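PDB 4G2C: DyP2 from Amycolatopsis sp. ATCC 39116, which acts as a multifunctional haem-dependent dye peroxidase from a lignin-reactive bacterium, probably using peroxide to oxidise dyes and, at its metal site, manganese. Local coordinates for residues E213-L225 with A304-T316. Numbering follows the deposited sequence.
Sequences EHFGYVDGRSQPL and AGAMLVGRFEDGT. With MN (manganese (II) ion), chain D; HEM (protoporphyrin IX containing Fe), chain C.
The ring of Tyr-217 is sandwiched between two side chains of 304-316. Glu-313 lays CG over the centre of one face, 3.5 Å from the ring centroid and 3° off the normal, while Val-309 CG2 covers the opposite face at 3.9 Å. Both are CH-pi contacts: a flat ring fits between a glutamate's methylene and a valine methyl. At the ring edge CE2 approaches Arg-311 O, and the hydroxyl reaches the helix ending at Val-309, where Gly-305, lacking a side chain, leaves it room. With an alanine here the space between Val-309 and Glu-313 would probably be left unfilled, and water 1 would lose its phenolic partner. Val-218, its CG2 anti to the carbonyl carbon, sets that methyl 3.3 Å from Gly-315 N.

A backbone bond and a water tie the loops together. Val-218 N donates to Glu-313 O (3.0 Å, 163°), and water 2 joins Val-218 O to Phe-312 O. Within 213-225, Glu-213 OE1 accepts from Tyr-217 N at 2.7 Å, holding the backbone from which the ring springs.

Near the haem propionates, Arg-221 brings CG to 3.7 Å from Arg-311 NH2, its CB over one guanidinium face. That guanidinium lies close to propionate O1A without bonding it, where its positive charge would probably suit the carboxylate; NH1 bonds in plane to Gly-315 O, and its main polar partner, Gly-331, lies outside the two segments. Arg-221 itself turns to Glu-234 and Val-330. The short hydroxyl side chain of Ser-222 donates through OG to propionate O1D at 2.6 Å.

Manganese is bound by Glu-313 OE2 at 2.2 Å, by Glu-287 and by water 1, which also bonds Tyr-217 OH. Tyr-217 CB meanwhile touches haem methyl CMA, so this residue runs from the haem to a manganese-bound water, consistent with an electron route from manganese to haem.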
loop_
_atom_site.group_PDB
_atom_site.type_symbol
_atom_site.label_atom_id
_atom_site.label_comp_id
_atom_site.label_asym_id
_atom_site.label_seq_id
_atom_site.Cartn_x
_atom_site.Cartn_y
_atom_site.Cartn_z
ATOM N N GLU A 213 -0.799 8.261 -8.291
ATOM C CA GLU A 213 0.578 7.787 -8.459
ATOM C C GLU A 213 1.142 8.284 -9.795
ATOM O O GLU A 213 0.438 8.951 -10.554
ATOM C CB GLU A 213 0.681 6.270 -8.321
ATOM C CG GLU A 213 -0.275 5.515 -9.216
ATOM C CD GLU A 213 0.034 5.716 -10.686
ATOM O OE1 GLU A 213 -0.883 6.126 -11.432
ATOM O OE2 GLU A 213 1.200 5.460 -11.093
ATOM N N HIS A 214 2.399 7.974 -10.083
ATOM C CA HIS A 214 3.079 8.626 -11.210
ATOM C C HIS A 214 2.511 8.347 -12.601
ATOM O O HIS A 214 2.688 9.157 -13.503
ATOM C CB HIS A 214 4.597 8.435 -11.144
ATOM C CG HIS A 214 5.250 9.329 -10.130
ATOM N ND1 HIS A 214 5.372 10.691 -10.311
ATOM C CD2 HIS A 214 5.766 9.066 -8.904
ATOM C CE1 HIS A 214 5.949 11.228 -9.249
ATOM N NE2 HIS A 214 6.195 10.262 -8.378
ATOM N N PHE A 215 1.793 7.239 -12.770
ATOM C CA PHE A 215 1.195 6.955 -14.073
ATOM C C PHE A 215 -0.022 7.836 -14.328
ATOM O O PHE A 215 -0.580 7.822 -15.438
ATOM C CB PHE A 215 0.806 5.478 -14.221
ATOM C CG PHE A 215 1.971 4.528 -14.153
ATOM C CD1 PHE A 215 3.239 4.929 -14.533
ATOM C CD2 PHE A 215 1.792 3.233 -13.700
ATOM C CE1 PHE A 215 4.316 4.039 -14.469
ATOM C CE2 PHE A 215 2.855 2.343 -13.636
ATOM C CZ PHE A 215 4.122 2.753 -14.023
ATOM N N GLY A 216 -0.428 8.587 -13.304
ATOM C CA GLY A 216 -1.553 9.506 -13.400
ATOM C C GLY A 216 -2.872 9.036 -12.788
ATOM O O GLY A 216 -3.892 9.734 -12.851
ATOM N N TYR A 217 -2.869 7.859 -12.169
ATOM C CA TYR A 217 -4.135 7.273 -11.722
ATOM C C TYR A 217 -4.372 7.502 -10.229
ATOM O O TYR A 217 -3.457 7.360 -9.419
ATOM C CB TYR A 217 -4.186 5.775 -12.029
ATOM C CG TYR A 217 -4.170 5.439 -13.490
ATOM C CD1 TYR A 217 -3.002 5.575 -14.240
ATOM C CD2 TYR A 217 -5.319 4.970 -14.130
ATOM C CE1 TYR A 217 -2.974 5.259 -15.583
ATOM C CE2 TYR A 217 -5.302 4.654 -15.489
ATOM C CZ TYR A 217 -4.126 4.800 -16.205
ATOM O OH TYR A 217 -4.090 4.502 -17.549
ATOM N N VAL A 218 -5.604 7.856 -9.884
ATOM C CA VAL A 218 -6.018 7.910 -8.495
ATOM C C VAL A 218 -5.533 6.644 -7.786
ATOM O O VAL A 218 -5.774 5.539 -8.236
ATOM C CB VAL A 218 -7.548 8.028 -8.364
ATOM C CG1 VAL A 218 -7.963 7.957 -6.892
ATOM C CG2 VAL A 218 -8.035 9.326 -8.974
ATOM N N ASP A 219 -4.818 6.795 -6.683
ATOM C CA ASP A 219 -4.333 5.602 -6.023
ATOM C C ASP A 219 -4.780 5.632 -4.569
ATOM O O ASP A 219 -5.046 6.696 -4.020
ATOM C CB ASP A 219 -2.810 5.461 -6.194
ATOM C CG ASP A 219 -2.027 6.477 -5.384
ATOM O OD1 ASP A 219 -2.595 7.522 -5.001
ATOM O OD2 ASP A 219 -0.832 6.232 -5.119
ATOM N N GLY A 220 -4.911 4.473 -3.949
ATOM C CA GLY A 220 -5.363 4.438 -2.563
ATOM C C GLY A 220 -6.809 4.837 -2.311
ATOM O O GLY A 220 -7.107 5.472 -1.306
ATOM N N ARG A 221 -7.716 4.456 -3.204
ATOM C CA ARG A 221 -9.148 4.662 -2.979
ATOM C C ARG A 221 -9.734 3.529 -2.129
ATOM O O ARG A 221 -10.514 3.753 -1.202
ATOM C CB ARG A 221 -9.894 4.729 -4.322
ATOM C CG ARG A 221 -11.421 4.735 -4.187
ATOM C CD ARG A 221 -11.891 5.956 -3.399
ATOM N NE ARG A 221 -13.344 6.015 -3.234
ATOM C CZ ARG A 221 -14.005 5.450 -2.233
ATOM N NH1 ARG A 221 -13.353 4.753 -1.316
ATOM N NH2 ARG A 221 -15.322 5.574 -2.150
ATOM N N SER A 222 -9.355 2.306 -2.467
ATOM C CA SER A 222 -9.964 1.122 -1.881
ATOM C C SER A 222 -9.127 0.600 -0.730
ATOM O O SER A 222 -8.064 0.016 -0.942
ATOM C CB SER A 222 -10.105 0.027 -2.941
ATOM O OG SER A 222 -10.705 -1.139 -2.398
ATOM N N GLN A 223 -9.620 0.810 0.483
ATOM C CA GLN A 223 -8.928 0.432 1.704
ATOM C C GLN A 223 -9.833 -0.428 2.571
ATOM O O GLN A 223 -11.033 -0.165 2.663
ATOM C CB GLN A 223 -8.553 1.693 2.500
ATOM C CG GLN A 223 -7.493 2.585 1.845
ATOM C CD GLN A 223 -6.083 2.023 1.994
ATOM O OE1 GLN A 223 -5.888 0.909 2.498
ATOM N NE2 GLN A 223 -5.092 2.795 1.556
ATOM N N PRO A 224 -9.256 -1.446 3.235
ATOM C CA PRO A 224 -9.960 -2.142 4.324
ATOM C C PRO A 224 -10.258 -1.165 5.463
ATOM O O PRO A 224 -9.370 -0.416 5.859
ATOM C CB PRO A 224 -8.941 -3.188 4.788
ATOM C CG PRO A 224 -7.595 -2.602 4.408
ATOM C CD PRO A 224 -7.863 -1.905 3.090
ATOM N N LEU A 225 -11.494 -1.139 5.953
ATOM C CA LEU A 225 -11.840 -0.259 7.068
ATOM C C LEU A 225 -11.998 -1.063 8.363
ATOM O O LEU A 225 -12.890 -1.905 8.474
ATOM C CB LEU A 225 -13.115 0.538 6.768
ATOM C CG LEU A 225 -13.074 1.349 5.460
ATOM C CD1 LEU A 225 -14.343 2.169 5.222
ATOM C CD2 LEU A 225 -11.827 2.248 5.446
ATOM N N ALA A 304 -7.494 2.144 -22.912
ATOM C CA ALA A 304 -6.400 1.171 -22.927
ATOM C C ALA A 304 -5.711 1.182 -21.575
ATOM O O ALA A 304 -5.344 0.133 -21.049
ATOM C CB ALA A 304 -5.405 1.484 -24.023
ATOM N N GLY A 305 -5.557 2.382 -21.020
ATOM C CA GLY A 305 -4.923 2.580 -19.732
ATOM C C GLY A 305 -5.791 2.010 -18.630
ATOM O O GLY A 305 -5.298 1.331 -17.727
ATOM N N ALA A 306 -7.084 2.304 -18.698
ATOM C CA ALA A 306 -8.066 1.744 -17.776
ATOM C C ALA A 306 -8.009 0.216 -17.757
ATOM O O ALA A 306 -8.216 -0.403 -16.713
ATOM C CB ALA A 306 -9.463 2.219 -18.156
ATOM N N MET A 307 -7.729 -0.400 -18.904
ATOM C CA MET A 307 -7.679 -1.866 -18.968
ATOM C C MET A 307 -6.511 -2.425 -18.174
ATOM O O MET A 307 -6.586 -3.543 -17.660
ATOM C CB MET A 307 -7.590 -2.369 -20.414
ATOM C CG MET A 307 -8.867 -2.259 -21.229
ATOM S SD MET A 307 -8.589 -2.674 -22.986
ATOM C CE MET A 307 -10.111 -2.069 -23.719
ATOM N N LEU A 308 -5.429 -1.654 -18.083
ATOM C CA LEU A 308 -4.235 -2.087 -17.368
ATOM C C LEU A 308 -4.435 -1.941 -15.863
ATOM O O LEU A 308 -3.948 -2.747 -15.073
ATOM C CB LEU A 308 -3.016 -1.245 -17.783
ATOM C CG LEU A 308 -2.695 -1.207 -19.277
ATOM C CD1 LEU A 308 -1.525 -0.239 -19.584
ATOM C CD2 LEU A 308 -2.414 -2.609 -19.758
ATOM N N VAL A 309 -5.139 -0.888 -15.475
ATOM C CA VAL A 309 -5.289 -0.557 -14.069
ATOM C C VAL A 309 -6.627 -1.048 -13.474
ATOM O O VAL A 309 -6.664 -1.527 -12.348
ATOM C CB VAL A 309 -5.130 0.954 -13.881
ATOM C CG1 VAL A 309 -5.538 1.358 -12.472
ATOM C CG2 VAL A 309 -3.676 1.350 -14.189
ATOM N N GLY A 310 -7.707 -0.941 -14.249
ATOM C CA GLY A 310 -9.022 -1.334 -13.783
ATOM C C GLY A 310 -9.843 -0.113 -13.439
ATOM O O GLY A 310 -11.016 -0.210 -13.074
ATOM N N ARG A 311 -9.193 1.045 -13.518
ATOM C CA ARG A 311 -9.863 2.334 -13.397
ATOM C C ARG A 311 -9.243 3.299 -14.406
ATOM O O ARG A 311 -8.091 3.143 -14.788
ATOM C CB ARG A 311 -9.690 2.924 -12.001
ATOM C CG ARG A 311 -10.299 2.167 -10.831
ATOM C CD ARG A 311 -9.888 2.858 -9.488
ATOM N NE ARG A 311 -10.404 2.196 -8.286
ATOM C CZ ARG A 311 -11.504 2.562 -7.626
ATOM N NH1 ARG A 311 -12.224 3.614 -8.034
ATOM N NH2 ARG A 311 -11.879 1.883 -6.544
ATOM N N PHE A 312 -10.013 4.285 -14.844
ATOM C CA PHE A 312 -9.463 5.421 -15.579
ATOM C C PHE A 312 -8.633 6.290 -14.630
ATOM O O PHE A 312 -8.704 6.154 -13.408
ATOM C CB PHE A 312 -10.594 6.252 -16.206
ATOM C CG PHE A 312 -11.355 5.513 -17.259
ATOM C CD1 PHE A 312 -10.924 5.518 -18.576
ATOM C CD2 PHE A 312 -12.476 4.766 -16.928
ATOM C CE1 PHE A 312 -11.617 4.822 -19.545
ATOM C CE2 PHE A 312 -13.167 4.063 -17.888
ATOM C CZ PHE A 312 -12.738 4.090 -19.201
ATOM N N GLU A 313 -7.846 7.192 -15.188
ATOM C CA GLU A 313 -7.038 8.063 -14.347
ATOM C C GLU A 313 -7.800 8.740 -13.204
ATOM O O GLU A 313 -7.211 9.010 -12.139
ATOM C CB GLU A 313 -6.258 9.062 -15.195
ATOM C CG GLU A 313 -5.033 8.409 -15.806
ATOM C CD GLU A 313 -4.647 9.006 -17.140
ATOM O OE1 GLU A 313 -4.323 10.220 -17.179
ATOM O OE2 GLU A 313 -4.675 8.251 -18.152
ATOM N N ASP A 314 -9.108 8.927 -13.382
ATOM C CA ASP A 314 -9.875 9.804 -12.488
ATOM C C ASP A 314 -10.552 9.298 -11.188
ATOM O O ASP A 314 -11.273 10.076 -10.593
ATOM C CB ASP A 314 -10.878 10.679 -13.271
ATOM C CG ASP A 314 -12.099 9.913 -13.705
ATOM O OD1 ASP A 314 -12.001 8.675 -13.773
ATOM O OD2 ASP A 314 -13.150 10.543 -13.981
ATOM N N GLY A 315 -10.448 8.049 -10.744
ATOM C CA GLY A 315 -10.396 6.851 -11.513
ATOM C C GLY A 315 -11.798 6.207 -11.391
ATOM O O GLY A 315 -12.179 5.573 -10.390
ATOM N N THR A 316 -12.577 6.420 -12.439
ATOM C CA THR A 316 -13.797 5.686 -12.711
ATOM C C THR A 316 -13.491 4.191 -12.894
ATOM O O THR A 316 -12.604 3.819 -13.680
ATOM C CB THR A 316 -14.424 6.263 -13.986
ATOM O OG1 THR A 316 -14.543 7.683 -13.827
ATOM C CG2 THR A 316 -15.794 5.661 -14.255
HETATM MN MN MN D . -4.311 7.364 -20.158
HETATM C CHA HEM C . -5.169 -0.268 -6.087
HETATM C CHB HEM C . -1.421 1.535 -8.603
HETATM C CHC HEM C . 1.642 -1.438 -6.286
HETATM C CHD HEM C . -2.168 -3.744 -4.390
HETATM C C1A HEM C . -4.424 0.492 -6.957
HETATM C C2A HEM C . -4.944 1.548 -7.801
HETATM C C3A HEM C . -3.905 2.043 -8.487
HETATM C C4A HEM C . -2.702 1.324 -8.102
HETATM C CMA HEM C . -3.955 3.184 -9.516
HETATM C CAA HEM C . -6.432 1.993 -7.863
HETATM C CBA HEM C . -6.709 2.997 -6.740
HETATM C CGA HEM C . -7.062 2.311 -5.440
HETATM O O1A HEM C . -7.988 1.480 -5.406
HETATM O O2A HEM C . -6.417 2.590 -4.408
HETATM C C1B HEM C . -0.251 0.897 -8.219
HETATM C C2B HEM C . 1.107 1.155 -8.696
HETATM C C3B HEM C . 1.940 0.323 -8.040
HETATM C C4B HEM C . 1.156 -0.469 -7.124
HETATM C CMB HEM C . 1.486 2.192 -9.784
HETATM C CAB HEM C . 3.476 0.190 -8.148
HETATM C CBB HEM C . 4.218 1.182 -8.646
HETATM C C1C HEM C . 0.868 -2.372 -5.633
HETATM C C2C HEM C . 1.353 -3.583 -4.992
HETATM C C3C HEM C . 0.292 -4.207 -4.454
HETATM C C4C HEM C . -0.886 -3.414 -4.745
HETATM C CMC HEM C . 2.838 -4.039 -4.913
HETATM C CAC HEM C . 0.276 -5.557 -3.696
HETATM C CBC HEM C . 1.269 -6.450 -3.837
HETATM C C1D HEM C . -3.306 -3.000 -4.619
HETATM C C2D HEM C . -4.585 -3.281 -4.022
HETATM C C3D HEM C . -5.495 -2.181 -4.547
HETATM C C4D HEM C . -4.701 -1.366 -5.411
HETATM C CMD HEM C . -4.929 -4.428 -3.057
HETATM C CAD HEM C . -6.972 -1.985 -4.269
HETATM C CBD HEM C . -7.653 -3.041 -5.116
HETATM C CGD HEM C . -9.103 -2.953 -4.730
HETATM O O1D HEM C . -9.396 -3.099 -3.514
HETATM O O2D HEM C . -9.934 -2.687 -5.640
HETATM N NA HEM C . -3.067 0.388 -7.155
HETATM N NB HEM C . -0.167 -0.096 -7.262
HETATM N NC HEM C . -0.506 -2.302 -5.464
HETATM N ND HEM C . -3.421 -1.872 -5.424
HETATM FE FE HEM C . -1.781 -1.040 -6.519
HETATM O O HOH W 1 -6.086 6.156 -19.283
HETATM O O HOH W 2 -7.609 5.175 -10.611
#